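Local coordinates for protein mandalate racemase/muconate lactonizing enzyme (Unidentified, PDB 4E4U) that is of undetermined substrate but probably, like other enolase-superfamily enzymes, abstracts the proton alpha to a carboxylate, at residues Leu281-Val286 with Ala317-Gln322. Sequence-based numbering, arbitrary orientation. Where two conformers were deposited one is given.
Sequences LNVARV and AAASIQ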
loop_
_atom_site.group_PDB
_atom_site.type_symbol
_atom_site.label_atom_id
_atom_site.label_comp_id
_atom_site.label_asym_id
_atom_site.label_seq_id
_atom_site.Cartn_x
_atom_site.Cartn_y
_atom_site.Cartn_z
ATOM N N LEU A 281 2.341 -16.551 23.411
ATOM C CA LEU A 281 1.477 -17.711 23.297
ATOM C C LEU A 281 1.422 -18.470 24.625
ATOM O O LEU A 281 2.415 -18.539 25.364
ATOM C CB LEU A 281 1.983 -18.617 22.166
ATOM C CG LEU A 281 3.377 -19.237 22.334
ATOM C CD1 LEU A 281 3.347 -20.574 23.071
ATOM C CD2 LEU A 281 4.050 -19.410 20.982
ATOM N N ASN A 282 0.262 -19.043 24.920
ATOM C CA ASN A 282 0.142 -20.014 25.996
ATOM C C ASN A 282 -0.066 -21.366 25.328
ATOM O O ASN A 282 -1.032 -21.545 24.564
ATOM C CB ASN A 282 -1.009 -19.660 26.934
ATOM C CG ASN A 282 -1.070 -20.571 28.144
ATOM O OD1 ASN A 282 -1.070 -21.800 28.012
ATOM N ND2 ASN A 282 -1.133 -19.978 29.330
ATOM N N VAL A 283 0.837 -22.304 25.596
ATOM C CA VAL A 283 0.810 -23.606 24.918
ATOM C C VAL A 283 -0.459 -24.391 25.210
ATOM O O VAL A 283 -0.819 -25.290 24.452
ATOM C CB VAL A 283 2.046 -24.487 25.243
ATOM C CG1 VAL A 283 3.317 -23.821 24.758
ATOM C CG2 VAL A 283 2.132 -24.785 26.742
ATOM N N ALA A 284 -1.125 -24.053 26.314
ATOM C CA ALA A 284 -2.379 -24.701 26.703
ATOM C C ALA A 284 -3.623 -24.032 26.098
ATOM O O ALA A 284 -4.748 -24.452 26.361
ATOM C CB ALA A 284 -2.485 -24.777 28.223
ATOM N N ARG A 285 -3.413 -23.000 25.282
ATOM C CA ARG A 285 -4.499 -22.324 24.564
ATOM C C ARG A 285 -4.354 -22.359 23.043
ATOM O O ARG A 285 -5.358 -22.401 22.328
ATOM C CB ARG A 285 -4.620 -20.859 25.018
ATOM C CG ARG A 285 -5.402 -19.958 24.059
ATOM C CD ARG A 285 -5.774 -18.652 24.714
ATOM N NE ARG A 285 -6.981 -18.802 25.517
ATOM C CZ ARG A 285 -7.357 -17.991 26.501
ATOM N NH1 ARG A 285 -6.593 -16.965 26.872
ATOM N NH2 ARG A 285 -8.506 -18.218 27.122
ATOM N N VAL A 286 -3.123 -22.317 22.533
ATOM C CA VAL A 286 -2.945 -22.067 21.098
ATOM C C VAL A 286 -3.225 -23.246 20.176
ATOM O O VAL A 286 -3.327 -23.059 18.963
ATOM C CB VAL A 286 -1.540 -21.484 20.752
ATOM C CG1 VAL A 286 -1.336 -20.146 21.431
ATOM C CG2 VAL A 286 -0.429 -22.472 21.093
ATOM N N ALA A 317 3.027 -25.357 32.358
ATOM C CA ALA A 317 4.372 -24.789 32.465
ATOM C C ALA A 317 5.419 -25.757 31.914
ATOM O O ALA A 317 6.312 -25.355 31.155
ATOM C CB ALA A 317 4.688 -24.417 33.903
ATOM N N ALA A 318 5.298 -27.032 32.277
ATOM C CA ALA A 318 6.219 -28.042 31.765
ATOM C C ALA A 318 6.203 -28.096 30.238
ATOM O O ALA A 318 7.256 -28.155 29.605
ATOM C CB ALA A 318 5.916 -29.405 32.359
ATOM N N ALA A 319 5.010 -28.050 29.646
ATOM C CA ALA A 319 4.901 -28.054 28.191
ATOM C C ALA A 319 5.558 -26.807 27.595
ATOM O O ALA A 319 6.245 -26.885 26.571
ATOM C CB ALA A 319 3.440 -28.161 27.764
ATOM N N SER A 320 5.343 -25.671 28.244
ATOM C CA SER A 320 5.920 -24.415 27.797
ATOM C C SER A 320 7.447 -24.482 27.802
ATOM O O SER A 320 8.111 -23.995 26.879
ATOM C CB SER A 320 5.426 -23.288 28.695
ATOM O OG SER A 320 5.572 -22.043 28.059
ATOM N N ILE A 321 7.992 -25.103 28.843
ATOM C CA ILE A 321 9.424 -25.293 28.982
ATOM C C ILE A 321 9.958 -26.189 27.865
ATOM O O ILE A 321 11.031 -25.935 27.325
ATOM C CB ILE A 321 9.737 -25.874 30.376
ATOM C CG1 ILE A 321 9.520 -24.787 31.432
ATOM C CG2 ILE A 321 11.147 -26.457 30.434
ATOM C CD1 ILE A 321 9.264 -25.315 32.836
ATOM N N GLN A 322 9.204 -27.227 27.505
ATOM C CA GLN A 322 9.610 -28.089 26.394
ATOM C C GLN A 322 9.743 -27.293 25.094
ATOM O O GLN A 322 10.732 -27.429 24.373
ATOM C CB GLN A 322 8.621 -29.243 26.208
ATOM C CG GLN A 322 8.588 -30.214 27.374
ATOM C CD GLN A 322 9.847 -31.044 27.489
ATOM O OE1 GLN A 322 10.317 -31.613 26.508
ATOM N NE2 GLN A 322 10.396 -31.130 28.693
HETATM O O HOH W 1 2.671 -21.415 27.761
#
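Within 317-322, contact with the loop 281-286 begins at Ala319, whose CB points toward the loop and lies 3.8 Å from Val283 CG2. Met99 of helix 88-109 touches the same alanine. One residue on, Ser320 takes the two branches of Val283. CG2 approaches the backbone, 3.7 Å from Ser320 N, and CG1 lies 4.0 Å from Ser320 CA. With CG1 anti to its own carbonyl carbon (chi1 -63°) in the conformer given, Val283 presents both methyls to the helix, a fork over the Ala319-Ser320 step.

The hydroxyl of Ser320, in the conformer given turned anti to the backbone N (chi1 -160°), leaves this apolar patch and hydrogen-bonds with Gln333 OE1. It also accepts a bond from a water, 3.0 Å from Ser320 OG, which in turn accepts from Val283 N at 3.0 Å. This water is the polar bridge between the two segments, which share no direct hydrogen bond.

Within the loop, Asn282 OD1 accepts from Ala284 N at 2.8 Å in the carbonyl plane, making an Asx turn, while Asn282 ND2 bonds to His309 and Asn312. The loop follows strand 278-279 and the helix follows strand 305-306, so the contact joins successive beta-alpha units of the barrel domain characteristic of the enolase superfamily.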